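Local coordinates for protein B-agarase (Saccharophagus degradans, PDB 4BQ2) that hydrolyses agarose as a family 50 glycoside hydrolase, acting as an exo-beta-agarase that probably releases short products from chain ends, at residues T284-I289 with F699-S704; W399-V404 with N426-F431; G416-P421 with F432-V437; E468-V473 with E591-N596; G651-G656 with E678-Y683. One frame throughout, in Å; residues are numbered along the deposited sequence. Where two conformers were deposited one is given.

Contact 1: residues T284-I289 with F699-S704; sequences TGLDII and FQYMDS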
# COMPACT_ATOMS: atom_id res chain seq x y z
N THR A 284 10.82 14.56 3.49
CA THR A 284 11.10 13.16 3.66
C THR A 284 10.57 12.75 5.02
O THR A 284 10.49 13.58 5.93
CB THR A 284 12.61 12.85 3.57
OG1 THR A 284 13.29 13.57 4.62
CG2 THR A 284 13.17 13.26 2.16
N GLY A 285 10.17 11.49 5.15
CA GLY A 285 9.66 11.00 6.45
C GLY A 285 8.80 9.76 6.28
O GLY A 285 8.73 9.17 5.17
N LEU A 286 8.14 9.36 7.38
CA LEU A 286 7.40 8.10 7.41
C LEU A 286 5.94 8.33 7.70
O LEU A 286 5.58 9.30 8.41
CB LEU A 286 7.96 7.15 8.49
CG LEU A 286 9.50 7.06 8.53
CD1 LEU A 286 9.95 6.12 9.65
CD2 LEU A 286 10.20 6.69 7.21
N ASP A 287 5.12 7.43 7.19
CA ASP A 287 3.69 7.46 7.42
C ASP A 287 3.34 6.60 8.63
O ASP A 287 4.10 5.70 8.97
CB ASP A 287 2.96 6.89 6.22
CG ASP A 287 3.21 7.68 4.95
OD1 ASP A 287 3.21 8.92 5.01
OD2 ASP A 287 3.37 7.05 3.89
N ILE A 288 2.15 6.83 9.20
CA ILE A 288 1.60 5.96 10.28
C ILE A 288 2.48 6.05 11.52
O ILE A 288 3.06 5.05 12.00
CB ILE A 288 1.37 4.48 9.86
CG1 ILE A 288 0.62 4.39 8.51
CG2 ILE A 288 0.59 3.75 10.98
CD1 ILE A 288 -0.90 4.50 8.62
N ILE A 289 2.59 7.26 12.02
CA ILE A 289 3.34 7.52 13.23
C ILE A 289 2.29 7.66 14.33
O ILE A 289 1.98 8.76 14.85
CB ILE A 289 4.27 8.75 13.07
CG1 ILE A 289 5.29 8.48 11.94
CG2 ILE A 289 5.04 9.00 14.38
CD1 ILE A 289 6.16 9.68 11.66
N PHE A 699 5.91 4.28 3.62
CA PHE A 699 4.85 3.62 4.38
C PHE A 699 5.43 2.30 4.89
O PHE A 699 5.66 1.39 4.07
CB PHE A 699 3.65 3.35 3.45
CG PHE A 699 2.41 2.86 4.17
CD1 PHE A 699 2.30 1.52 4.55
CD2 PHE A 699 1.35 3.73 4.45
CE1 PHE A 699 1.15 1.06 5.20
CE2 PHE A 699 0.19 3.28 5.12
CZ PHE A 699 0.10 1.94 5.51
N GLN A 700 5.69 2.14 6.19
CA GLN A 700 5.31 3.01 7.30
C GLN A 700 6.38 2.94 8.41
O GLN A 700 7.41 2.33 8.22
CB GLN A 700 3.95 2.54 7.83
CG GLN A 700 4.01 1.05 8.22
CD GLN A 700 2.70 0.49 8.70
OE1 GLN A 700 1.66 1.15 8.66
NE2 GLN A 700 2.73 -0.74 9.16
N TYR A 701 6.12 3.54 9.57
CA TYR A 701 7.12 3.62 10.64
C TYR A 701 7.44 2.20 11.19
O TYR A 701 8.61 1.87 11.38
CB TYR A 701 6.55 4.51 11.76
CG TYR A 701 7.45 4.81 12.95
CD1 TYR A 701 8.83 4.73 12.87
CD2 TYR A 701 6.88 5.26 14.15
CE1 TYR A 701 9.62 5.02 13.98
CE2 TYR A 701 7.66 5.61 15.24
CZ TYR A 701 9.03 5.48 15.15
OH TYR A 701 9.79 5.83 16.27
N MET A 702 6.41 1.41 11.47
CA MET A 702 6.60 0.10 12.12
C MET A 702 6.20 -1.01 11.16
O MET A 702 5.35 -0.77 10.31
CB MET A 702 5.73 -0.00 13.37
CG MET A 702 6.01 1.11 14.38
SD MET A 702 4.63 2.26 14.72
CE MET A 702 3.30 1.22 15.33
N ASP A 703 6.75 -2.22 11.32
CA ASP A 703 6.22 -3.37 10.59
C ASP A 703 4.78 -3.52 10.95
O ASP A 703 4.38 -3.24 12.10
CB ASP A 703 6.93 -4.68 11.00
CG ASP A 703 8.36 -4.77 10.51
OD1 ASP A 703 8.70 -4.14 9.48
OD2 ASP A 703 9.15 -5.47 11.19
N SER A 704 3.99 -4.02 10.01
CA SER A 704 2.66 -4.51 10.32
C SER A 704 2.84 -5.79 11.17
O SER A 704 3.83 -6.49 11.00
CB SER A 704 1.88 -4.91 9.06
OG SER A 704 1.98 -3.99 8.00
O HOH W 1 3.52 2.33 11.60
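Tyr-701 and Asp-287 are joined by a backbone hydrogen bond where the first and last strands of the (beta/alpha)8 barrel, 280-287 and 693-699, run out side by side; buried side-chain packing completes the contact. Tyr-701 N reaches Asp-287 O at 3.0 Å, nearly along the C=O axis (175°), although the bond is not straight, with an N-H...O angle of 137°. One step further on, a water receives the N-H of Met-702 and donates to Ile-288 O at 2.8 Å, so the two segments stay linked after regular pairing has ended. Phe-699 and Gln-700 are connected by a cis peptide, consistent with the non-proline cis peptide known after the last barrel strand in clan GH-A glycosidases. Ile-288 packs against both residues of this peptide: its CG1 is 3.6 Å from Phe-699 CE2 and 3.4 Å from Gln-700 OE1. Gln-700 has its CG set between the backbone N and the carbonyl carbon (chi1 55°) and its chain extended beyond, which carries the amide oxygen across to CG1 of Ile-288. The carboxylate of Asp-287 comes to the Phe-699 ring at its edge, while OD1 accepts from Asn-417 N. Leu-286 CD1 meets Tyr-701 CD1 at 3.7 Å. Outside this pair of strands, helix 394-410 supports Leu-286 and Tyr-701 through Met-407, its Thr-403 OG1 is hydrogen-bonded to the Tyr-701 hydroxyl, and strand 648-652 brings Glu-652 against Asp-287 and Phe-699.

Contact 2: residues W399-V404 with N426-F431; sequences WREVTV and NNRIPF
Arg-428 passes its side chain over Val-404, joining the barrel helix 394-410 to an Asx turn in the loop that leads into strand 431-435. Its CB begins 4.1 Å from Val-404 CG1. The chain then bends at chi3 (67°), which carries the flat end back over the same methyl: NE is 4.0 Å from Val-404 CG1, and CZ closes to 3.6 Å. NH1 comes nearest, 3.4 Å from that methyl, so Val-404 covers one face of the guanidinium toward its rim. At the guanidinium edge the carbonyl of Glu-401 lies near the plane but distant, whereas NH2 finds its ionic partner in Asp-405, the residue after Val-404 in the helix. Next to the arginine in sequence, Ile-429 packs its CG2 on Val-404 CG1 at 3.9 Å. The turn that carries these side chains is fixed by Asn-426, whose OD1 takes the N-H of Arg-428 from above its carbonyl plane and that of Ile-429 in the plane, on a lone pair. Its ND2 returns a bond to Ile-429 O, 3.1 Å away and 9° out of the amide plane.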
# COMPACT_ATOMS: atom_id res chain seq x y z
N TRP A 399 7.91 7.26 23.90
CA TRP A 399 7.90 6.83 22.49
C TRP A 399 7.87 8.07 21.56
O TRP A 399 8.63 8.14 20.59
CB TRP A 399 6.71 5.90 22.22
CG TRP A 399 6.50 5.56 20.76
CD1 TRP A 399 7.31 4.79 19.95
CD2 TRP A 399 5.41 5.97 19.95
NE1 TRP A 399 6.76 4.71 18.68
CE2 TRP A 399 5.60 5.43 18.65
CE3 TRP A 399 4.28 6.77 20.20
CZ2 TRP A 399 4.70 5.65 17.61
CZ3 TRP A 399 3.39 7.01 19.15
CH2 TRP A 399 3.61 6.43 17.87
N ARG A 400 7.02 9.05 21.87
CA ARG A 400 6.92 10.25 21.03
C ARG A 400 8.24 11.05 21.00
O ARG A 400 8.68 11.51 19.93
CB ARG A 400 5.71 11.12 21.43
CG ARG A 400 4.37 10.39 21.28
CD ARG A 400 3.15 11.29 21.41
NE ARG A 400 2.06 10.58 22.09
CZ ARG A 400 1.67 10.84 23.34
NH1 ARG A 400 2.23 11.83 24.03
NH2 ARG A 400 0.70 10.14 23.88
N GLU A 401 8.88 11.19 22.16
CA GLU A 401 10.15 11.91 22.24
C GLU A 401 11.25 11.20 21.47
O GLU A 401 11.95 11.82 20.68
CB GLU A 401 10.60 12.12 23.69
CG GLU A 401 11.93 12.85 23.76
CD GLU A 401 12.32 13.25 25.16
OE1 GLU A 401 11.56 14.01 25.78
OE2 GLU A 401 13.38 12.79 25.63
N VAL A 402 11.39 9.89 21.71
CA VAL A 402 12.37 9.09 20.98
C VAL A 402 12.07 9.10 19.46
O VAL A 402 12.98 9.13 18.65
CB VAL A 402 12.36 7.61 21.51
CG1 VAL A 402 13.14 6.68 20.60
CG2 VAL A 402 12.94 7.57 22.94
N THR A 403 10.79 9.03 19.08
CA THR A 403 10.43 9.06 17.66
C THR A 403 10.92 10.36 16.98
O THR A 403 11.54 10.33 15.93
CB THR A 403 8.90 8.89 17.49
OG1 THR A 403 8.57 7.53 17.86
CG2 THR A 403 8.43 9.19 16.05
N VAL A 404 10.62 11.50 17.59
CA VAL A 404 11.12 12.78 17.05
C VAL A 404 12.67 12.79 17.03
O VAL A 404 13.29 13.15 16.03
CB VAL A 404 10.55 14.02 17.84
CG1 VAL A 404 11.18 15.31 17.36
CG2 VAL A 404 9.05 14.12 17.67
N ASN A 426 4.92 19.30 18.70
CA ASN A 426 6.28 18.91 19.11
C ASN A 426 7.25 20.05 18.91
O ASN A 426 8.18 20.21 19.67
CB ASN A 426 6.72 17.64 18.39
CG ASN A 426 7.22 17.90 16.99
OD1 ASN A 426 8.37 18.29 16.83
ND2 ASN A 426 6.37 17.70 15.99
N ASN A 427 6.99 20.88 17.90
CA ASN A 427 7.73 22.10 17.65
C ASN A 427 9.25 21.87 17.44
O ASN A 427 10.05 22.72 17.76
CB ASN A 427 7.45 23.16 18.73
CG ASN A 427 6.01 23.62 18.70
OD1 ASN A 427 5.27 23.36 17.74
ND2 ASN A 427 5.57 24.30 19.77
N ARG A 428 9.60 20.72 16.88
CA ARG A 428 11.02 20.40 16.60
C ARG A 428 11.17 19.83 15.18
O ARG A 428 12.25 19.86 14.57
CB ARG A 428 11.57 19.40 17.64
CG ARG A 428 11.70 19.93 19.09
CD ARG A 428 11.65 18.75 20.10
NE ARG A 428 12.84 17.99 19.87
CZ ARG A 428 13.06 16.70 20.07
NH1 ARG A 428 12.18 15.82 20.58
NH2 ARG A 428 14.26 16.31 19.74
N ILE A 429 10.08 19.28 14.65
CA ILE A 429 10.08 18.72 13.29
C ILE A 429 8.68 18.94 12.68
O ILE A 429 7.66 18.80 13.38
CB ILE A 429 10.47 17.20 13.28
CG1 ILE A 429 10.70 16.74 11.82
CG2 ILE A 429 9.41 16.34 14.00
CD1 ILE A 429 11.20 15.29 11.72
N PRO A 430 8.63 19.37 11.40
CA PRO A 430 7.32 19.60 10.79
C PRO A 430 6.54 18.32 10.63
O PRO A 430 7.10 17.22 10.70
CB PRO A 430 7.69 20.15 9.39
CG PRO A 430 9.07 20.68 9.54
CD PRO A 430 9.73 19.70 10.49
N PHE A 431 5.24 18.45 10.37
CA PHE A 431 4.39 17.26 10.19
C PHE A 431 3.35 17.50 9.11
O PHE A 431 3.05 18.65 8.77
CB PHE A 431 3.64 16.92 11.50
CG PHE A 431 2.71 18.02 11.96
CD1 PHE A 431 3.21 19.12 12.68
CD2 PHE A 431 1.34 17.94 11.67
CE1 PHE A 431 2.34 20.14 13.10
CE2 PHE A 431 0.48 18.94 12.09
CZ PHE A 431 0.97 20.03 12.82

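Contact 3: residues G416-P421 with F432-V437; sequences GNWTDP and FANGWV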
# COMPACT_ATOMS: atom_id res chain seq x y z
N GLY A 416 5.20 12.06 8.49
CA GLY A 416 4.43 11.96 7.25
C GLY A 416 2.97 11.81 7.61
O GLY A 416 2.53 12.22 8.70
N ASN A 417 2.21 11.25 6.68
CA ASN A 417 0.78 11.14 6.88
C ASN A 417 0.41 10.21 8.03
O ASN A 417 1.17 9.31 8.36
CB ASN A 417 0.11 10.63 5.59
CG ASN A 417 -1.35 11.03 5.51
OD1 ASN A 417 -1.79 12.00 6.18
ND2 ASN A 417 -2.09 10.34 4.67
N TRP A 418 -0.77 10.43 8.58
CA TRP A 418 -1.29 9.68 9.72
C TRP A 418 -0.30 9.72 10.88
O TRP A 418 0.02 8.68 11.49
CB TRP A 418 -1.64 8.24 9.31
CG TRP A 418 -2.65 8.25 8.17
CD1 TRP A 418 -3.93 8.72 8.22
CD2 TRP A 418 -2.46 7.70 6.85
NE1 TRP A 418 -4.55 8.51 7.00
CE2 TRP A 418 -3.67 7.91 6.14
CE3 TRP A 418 -1.38 7.08 6.21
CZ2 TRP A 418 -3.84 7.50 4.81
CZ3 TRP A 418 -1.53 6.66 4.88
CH2 TRP A 418 -2.77 6.88 4.20
N THR A 419 0.16 10.93 11.16
CA THR A 419 0.89 11.23 12.41
C THR A 419 -0.13 11.53 13.52
O THR A 419 -1.06 12.34 13.34
CB THR A 419 1.87 12.40 12.20
OG1 THR A 419 2.95 11.91 11.39
CG2 THR A 419 2.45 12.92 13.56
N ASP A 420 -0.00 10.82 14.65
CA ASP A 420 -0.92 11.03 15.76
C ASP A 420 -0.92 12.51 16.15
O ASP A 420 0.14 13.09 16.22
CB ASP A 420 -0.52 10.15 16.96
CG ASP A 420 -1.52 10.26 18.10
OD1 ASP A 420 -1.48 11.23 18.87
OD2 ASP A 420 -2.40 9.41 18.22
N PRO A 421 -2.11 13.11 16.37
CA PRO A 421 -2.20 14.53 16.69
C PRO A 421 -1.44 14.97 17.95
O PRO A 421 -1.19 16.17 18.10
CB PRO A 421 -3.71 14.75 16.88
CG PRO A 421 -4.33 13.72 16.02
CD PRO A 421 -3.45 12.51 16.15
N PHE A 432 2.79 16.41 8.58
CA PHE A 432 1.68 16.47 7.62
C PHE A 432 0.43 16.10 8.36
O PHE A 432 0.47 15.16 9.15
CB PHE A 432 1.92 15.53 6.44
CG PHE A 432 2.99 16.03 5.52
CD1 PHE A 432 4.32 16.07 5.92
CD2 PHE A 432 2.65 16.50 4.25
CE1 PHE A 432 5.33 16.57 5.09
CE2 PHE A 432 3.64 16.98 3.39
CZ PHE A 432 4.98 17.01 3.80
N ALA A 433 -0.65 16.83 8.10
CA ALA A 433 -1.92 16.57 8.77
C ALA A 433 -2.82 15.80 7.82
O ALA A 433 -2.53 15.75 6.65
CB ALA A 433 -2.61 17.87 9.15
N ASN A 434 -3.92 15.25 8.33
CA ASN A 434 -4.88 14.53 7.49
C ASN A 434 -6.26 14.51 8.07
O ASN A 434 -6.46 14.64 9.30
CB ASN A 434 -4.46 13.07 7.31
CG ASN A 434 -4.66 12.23 8.59
OD1 ASN A 434 -3.81 12.19 9.52
ND2 ASN A 434 -5.79 11.57 8.64
N GLY A 435 -7.22 14.30 7.18
CA GLY A 435 -8.58 13.99 7.59
C GLY A 435 -9.20 13.09 6.55
O GLY A 435 -8.65 12.91 5.43
N TRP A 436 -10.33 12.51 6.93
CA TRP A 436 -11.11 11.66 6.04
C TRP A 436 -12.52 12.21 5.99
O TRP A 436 -13.10 12.50 7.04
CB TRP A 436 -11.26 10.25 6.62
CG TRP A 436 -10.06 9.45 6.95
CD1 TRP A 436 -9.43 9.38 8.16
CD2 TRP A 436 -9.38 8.50 6.09
NE1 TRP A 436 -8.40 8.46 8.11
CE2 TRP A 436 -8.36 7.89 6.86
CE3 TRP A 436 -9.57 8.10 4.77
CZ2 TRP A 436 -7.48 6.92 6.32
CZ3 TRP A 436 -8.71 7.10 4.22
CH2 TRP A 436 -7.67 6.55 4.99
N VAL A 437 -13.08 12.35 4.80
CA VAL A 437 -14.47 12.79 4.67
C VAL A 437 -15.34 11.54 4.63
O VAL A 437 -15.39 10.81 3.62
CB VAL A 437 -14.71 13.68 3.42
CG1 VAL A 437 -16.17 14.19 3.35
CG2 VAL A 437 -13.74 14.84 3.46
O HOH W 2 -6.62 10.63 6.35
O HOH W 3 -1.19 13.26 10.29
O HOH W 4 -3.60 11.84 12.44
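Phe-432 faces Gly-416 with its CB, 4.0 Å from Gly-416 C, where barrel strand 431-435 runs beside the loop 416-421 at the sugar-binding end expected for a (beta/alpha)8 glycosidase. The two segments are linked here through water. Phe-432 O lies 2.8 Å from a water that accepts the N-H of Thr-419, and the phenyl ring leads away to meet His-697 edge-to-face. Ala-433 turns its methyl to the other side, against helix 460-477. Asn-434 fills the middle, where a chi1 of 73° swings its amide toward the loop. Asn-417 OD1 presses on Asn-434 CB at 3.1 Å, the two amide planes nearly perpendicular (86°); this oxygen is buried and has no polar partner. Asn-434 OD1 accepts from a second water, which also donates to Thr-419 O, while ND2 shares a third with the indole N-H of Trp-418. That third water donates weakly to Gly-435 O. Trp-436 follows, its indole tilted only 20° from that of Trp-418 but slid so far that the rings barely overlap; the closest approach of the two is Trp-418 NE1 to Trp-436 CZ2 at 3.4 Å.

Contact 4: residues E468-V473 with E591-N596; sequences ETARVV and EHYMPN
Tyr-593 turns one ring face to Arg-471, whose CB sits over it 3.7 Å from the ring centroid and 15° off the normal, a CH-pi contact. The same face takes in the backbone N of Arg-471, 3.6 Å from Tyr-593 CD2, and the opposite face is covered by His-592 CD2, so the phenol is held flat between its own helix and the partner one. The guanidinium of Arg-471 stands almost upright to the ring (81°) and is drawn away from it: with chi3 bent to 74°, NE and NH2 grip Glu-468 side-on, one nitrogen to each carboxylate oxygen, NH2 to OE2 at 2.7 Å. The two segments belong to outer helices of the (beta/alpha)8 barrel, 460-477 and the C-terminal end of 565-593. Met-594, the first residue to leave the latter helix, lies at about a right angle to Val-473, its SD 3.6 Å from Val-473 CG1. Its bent end brings CE to Ala-470 O at 3.5 Å. Ser-474 OG, one turn on from Ala-470, bonds to Tyr-593 O.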
# COMPACT_ATOMS: atom_id res chain seq x y z
N GLU A 468 -17.07 19.67 8.10
CA GLU A 468 -16.80 19.16 9.44
C GLU A 468 -15.42 18.50 9.52
O GLU A 468 -14.69 18.68 10.50
CB GLU A 468 -17.93 18.24 9.94
CG GLU A 468 -17.73 17.66 11.33
CD GLU A 468 -17.76 18.71 12.46
OE1 GLU A 468 -18.11 19.89 12.20
OE2 GLU A 468 -17.39 18.36 13.61
N THR A 469 -15.03 17.78 8.48
CA THR A 469 -13.72 17.17 8.46
C THR A 469 -12.61 18.21 8.59
O THR A 469 -11.72 18.07 9.42
CB THR A 469 -13.51 16.33 7.19
OG1 THR A 469 -14.52 15.32 7.17
CG2 THR A 469 -12.10 15.69 7.16
N ALA A 470 -12.65 19.25 7.76
CA ALA A 470 -11.63 20.30 7.79
C ALA A 470 -11.68 21.05 9.13
O ALA A 470 -10.64 21.45 9.66
CB ALA A 470 -11.87 21.28 6.61
N ARG A 471 -12.88 21.27 9.66
CA ARG A 471 -13.01 21.89 10.98
C ARG A 471 -12.22 21.16 12.03
O ARG A 471 -11.46 21.79 12.79
CB ARG A 471 -14.47 22.03 11.40
CG ARG A 471 -14.64 22.83 12.69
CD ARG A 471 -16.08 22.76 13.23
NE ARG A 471 -16.32 21.46 13.81
CZ ARG A 471 -15.85 21.08 15.00
NH1 ARG A 471 -15.18 21.94 15.76
NH2 ARG A 471 -16.08 19.88 15.43
N VAL A 472 -12.35 19.83 12.07
CA VAL A 472 -11.65 19.03 13.08
C VAL A 472 -10.12 19.10 12.89
O VAL A 472 -9.36 19.37 13.83
CB VAL A 472 -12.13 17.56 13.08
CG1 VAL A 472 -11.26 16.70 14.02
CG2 VAL A 472 -13.55 17.49 13.64
N VAL A 473 -9.65 18.88 11.66
CA VAL A 473 -8.22 19.04 11.37
C VAL A 473 -7.69 20.44 11.81
O VAL A 473 -6.61 20.53 12.37
CB VAL A 473 -7.91 18.86 9.86
CG1 VAL A 473 -6.40 19.07 9.63
CG2 VAL A 473 -8.37 17.48 9.34
N GLU A 591 -9.65 25.19 2.61
CA GLU A 591 -9.34 26.63 2.53
C GLU A 591 -10.16 27.41 3.56
O GLU A 591 -9.68 28.36 4.17
CB GLU A 591 -9.64 27.14 1.13
CG GLU A 591 -9.43 28.63 0.93
CD GLU A 591 -9.76 29.04 -0.50
OE1 GLU A 591 -10.82 28.66 -1.04
OE2 GLU A 591 -8.89 29.68 -1.11
N HIS A 592 -11.41 27.02 3.75
CA HIS A 592 -12.26 27.72 4.71
C HIS A 592 -11.68 27.76 6.15
O HIS A 592 -11.67 28.82 6.83
CB HIS A 592 -13.65 27.06 4.74
CG HIS A 592 -14.60 27.75 5.66
ND1 HIS A 592 -15.32 28.87 5.28
CD2 HIS A 592 -14.90 27.53 6.96
CE1 HIS A 592 -16.05 29.29 6.31
NE2 HIS A 592 -15.82 28.49 7.33
N TYR A 593 -11.22 26.61 6.63
CA TYR A 593 -10.79 26.48 8.02
C TYR A 593 -9.30 26.62 8.16
O TYR A 593 -8.82 26.92 9.26
CB TYR A 593 -11.23 25.13 8.59
CG TYR A 593 -12.72 25.08 8.90
CD1 TYR A 593 -13.22 25.74 10.02
CD2 TYR A 593 -13.61 24.38 8.09
CE1 TYR A 593 -14.57 25.69 10.33
CE2 TYR A 593 -14.96 24.33 8.39
CZ TYR A 593 -15.43 24.98 9.53
OH TYR A 593 -16.77 24.99 9.88
N MET A 594 -8.57 26.37 7.08
CA MET A 594 -7.08 26.45 7.15
C MET A 594 -6.61 27.21 5.96
O MET A 594 -5.95 26.66 5.08
CB MET A 594 -6.45 25.03 7.21
CG MET A 594 -6.74 24.29 8.50
SD MET A 594 -6.51 22.49 8.44
CE MET A 594 -7.96 21.99 7.51
N PRO A 595 -6.92 28.53 5.92
CA PRO A 595 -6.60 29.29 4.72
C PRO A 595 -5.12 29.42 4.39
O PRO A 595 -4.78 29.74 3.23
CB PRO A 595 -7.21 30.65 5.01
CG PRO A 595 -7.16 30.78 6.50
CD PRO A 595 -7.51 29.38 6.97
N ASN A 596 -4.24 29.24 5.39
CA ASN A 596 -2.82 29.40 5.21
C ASN A 596 -2.10 28.14 4.70
O ASN A 596 -0.96 28.23 4.26
CB ASN A 596 -2.17 29.82 6.52
CG ASN A 596 -2.77 31.09 7.10
OD1 ASN A 596 -3.39 31.08 8.19
ND2 ASN A 596 -2.62 32.17 6.39

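Contact 5: residues G651-G656 with E678-Y683; sequences GEFHIG and EMYKDY
Phe-653 and Tyr-683 lie almost perfectly parallel, their planes 4° apart and centroids 4.0 Å apart, in an offset stack whose side chains run past each other in opposite directions. Overlap is deep enough that Phe-653 CD2 stands above the middle of the tyrosine ring, while Phe-653 CB also sits over that face, 3.4 Å from Tyr-683 CZ. The phenylalanine CB points toward the helix, and a chi1 of 72° lays the ring against that tyrosine. Strand 648-652, helix 673-688 and strand 693-699 form a beta-alpha-beta crossover of the (beta/alpha)8 barrel, and the stack ties the chain leaving the first strand to this helix. Tyr-680 meets the same phenylalanine obliquely, CE2 to Phe-653 CZ at 3.7 Å, completing an aromatic cluster to which Trp-698 of the returning strand adds an edge-to-face contact. Two residues after Phe-653, Ile-655 crosses Met-679 obliquely, CG2 to CE at 3.9 Å, and its CD1 rests against the helix backbone 3.8 Å from Tyr-680 N. The Tyr-683 hydroxyl is bonded to Ser-628 O.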
# COMPACT_ATOMS: atom_id res chain seq x y z
N GLY A 651 3.11 9.92 -1.53
CA GLY A 651 2.54 9.79 -0.17
C GLY A 651 2.97 8.50 0.49
O GLY A 651 2.97 8.40 1.74
N GLU A 652 3.32 7.51 -0.35
CA GLU A 652 3.68 6.13 0.07
C GLU A 652 4.59 5.45 -0.93
O GLU A 652 4.36 5.52 -2.14
CB GLU A 652 2.42 5.27 0.21
CG GLU A 652 1.43 5.83 1.20
CD GLU A 652 0.15 5.04 1.32
OE1 GLU A 652 0.05 3.88 0.81
OE2 GLU A 652 -0.76 5.59 1.95
N PHE A 653 5.62 4.78 -0.40
CA PHE A 653 6.35 3.71 -1.08
C PHE A 653 6.93 2.84 0.03
O PHE A 653 6.94 3.24 1.21
CB PHE A 653 7.47 4.23 -1.99
CG PHE A 653 8.69 4.79 -1.26
CD1 PHE A 653 8.63 6.04 -0.63
CD2 PHE A 653 9.91 4.10 -1.27
CE1 PHE A 653 9.75 6.57 0.02
CE2 PHE A 653 11.05 4.63 -0.63
CZ PHE A 653 10.96 5.86 0.03
N HIS A 654 7.41 1.67 -0.35
CA HIS A 654 8.14 0.81 0.59
C HIS A 654 8.87 -0.33 -0.11
O HIS A 654 8.59 -0.60 -1.27
CB HIS A 654 7.30 0.32 1.79
CG HIS A 654 6.12 -0.57 1.48
ND1 HIS A 654 6.15 -1.63 0.57
CD2 HIS A 654 4.89 -0.60 2.03
CE1 HIS A 654 4.97 -2.23 0.56
NE2 HIS A 654 4.18 -1.62 1.42
N ILE A 655 9.81 -0.96 0.59
CA ILE A 655 10.43 -2.23 0.14
C ILE A 655 10.60 -3.09 1.39
O ILE A 655 11.02 -2.60 2.43
CB ILE A 655 11.84 -1.97 -0.47
CG1 ILE A 655 11.74 -1.03 -1.67
CG2 ILE A 655 12.50 -3.28 -0.92
CD1 ILE A 655 12.20 0.40 -1.38
N GLY A 656 10.20 -4.36 1.31
CA GLY A 656 10.39 -5.29 2.45
C GLY A 656 11.23 -6.50 2.11
O GLY A 656 11.61 -6.72 0.94
N GLU A 678 19.57 -0.69 -0.08
CA GLU A 678 19.93 -0.32 -1.46
C GLU A 678 18.75 0.11 -2.33
O GLU A 678 18.81 1.14 -3.00
CB GLU A 678 20.69 -1.47 -2.13
CG GLU A 678 22.08 -1.65 -1.51
CD GLU A 678 22.97 -0.42 -1.67
OE1 GLU A 678 22.88 0.25 -2.73
OE2 GLU A 678 23.76 -0.10 -0.74
N MET A 679 17.66 -0.65 -2.29
CA MET A 679 16.48 -0.32 -3.07
C MET A 679 15.84 0.99 -2.60
O MET A 679 15.30 1.74 -3.41
CB MET A 679 15.51 -1.48 -3.05
CG MET A 679 16.10 -2.71 -3.80
SD MET A 679 15.00 -4.14 -3.82
CE MET A 679 13.55 -3.55 -4.69
N TYR A 680 15.91 1.27 -1.30
CA TYR A 680 15.41 2.57 -0.78
C TYR A 680 16.16 3.73 -1.42
O TYR A 680 15.56 4.73 -1.87
CB TYR A 680 15.58 2.64 0.74
CG TYR A 680 15.20 3.97 1.36
CD1 TYR A 680 16.10 5.04 1.44
CD2 TYR A 680 13.94 4.14 1.93
CE1 TYR A 680 15.74 6.24 2.03
CE2 TYR A 680 13.57 5.33 2.53
CZ TYR A 680 14.46 6.37 2.56
OH TYR A 680 14.07 7.53 3.19
N LYS A 681 17.48 3.62 -1.43
CA LYS A 681 18.33 4.63 -2.04
C LYS A 681 18.04 4.85 -3.53
O LYS A 681 18.03 6.00 -4.01
CB LYS A 681 19.80 4.30 -1.77
CG LYS A 681 20.18 4.53 -0.30
CD LYS A 681 21.66 4.36 -0.05
CE LYS A 681 22.14 2.94 -0.30
NZ LYS A 681 23.45 2.81 0.35
N ASP A 682 17.76 3.76 -4.24
CA ASP A 682 17.40 3.85 -5.66
C ASP A 682 16.08 4.55 -5.87
O ASP A 682 15.95 5.41 -6.76
CB ASP A 682 17.28 2.47 -6.33
CG ASP A 682 18.64 1.76 -6.52
OD1 ASP A 682 19.74 2.33 -6.41
OD2 ASP A 682 18.56 0.55 -6.77
N TYR A 683 15.07 4.17 -5.08
CA TYR A 683 13.80 4.83 -5.16
C TYR A 683 13.92 6.33 -4.91
O TYR A 683 13.42 7.15 -5.69
CB TYR A 683 12.80 4.24 -4.16
CG TYR A 683 11.38 4.70 -4.39
CD1 TYR A 683 10.93 5.97 -3.94
CD2 TYR A 683 10.47 3.87 -5.02
CE1 TYR A 683 9.62 6.39 -4.17
CE2 TYR A 683 9.17 4.27 -5.22
CZ TYR A 683 8.75 5.55 -4.81
OH TYR A 683 7.42 5.94 -5.00

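How the contacts relate
Contacts 1, 3 and 5 lie close together: bound glycerol, probably from the crystallisation liquor, is about 4 Å from the side chains of Phe-699 and Trp-418 and about 3 Å from that of Glu-652, and may mark a pocket of the active site. Contact 1 lies with its centre about 12 Å from those of contacts 3 and 5. Probable backbone bonds join it to each: Leu-286 O to Gly-416 N at 2.8 Å, and Phe-699 N to Phe-653 O. Contact 2 packs on contact 1, Ile-289 CG2 to Thr-403 CG2 at 3.8 Å. Contact 4 meets contact 3 through Trp-436 O and Thr-469 OG1, 3.2 Å apart, but its centre stands about 32 Å from that of contact 5, in the outer helical layer.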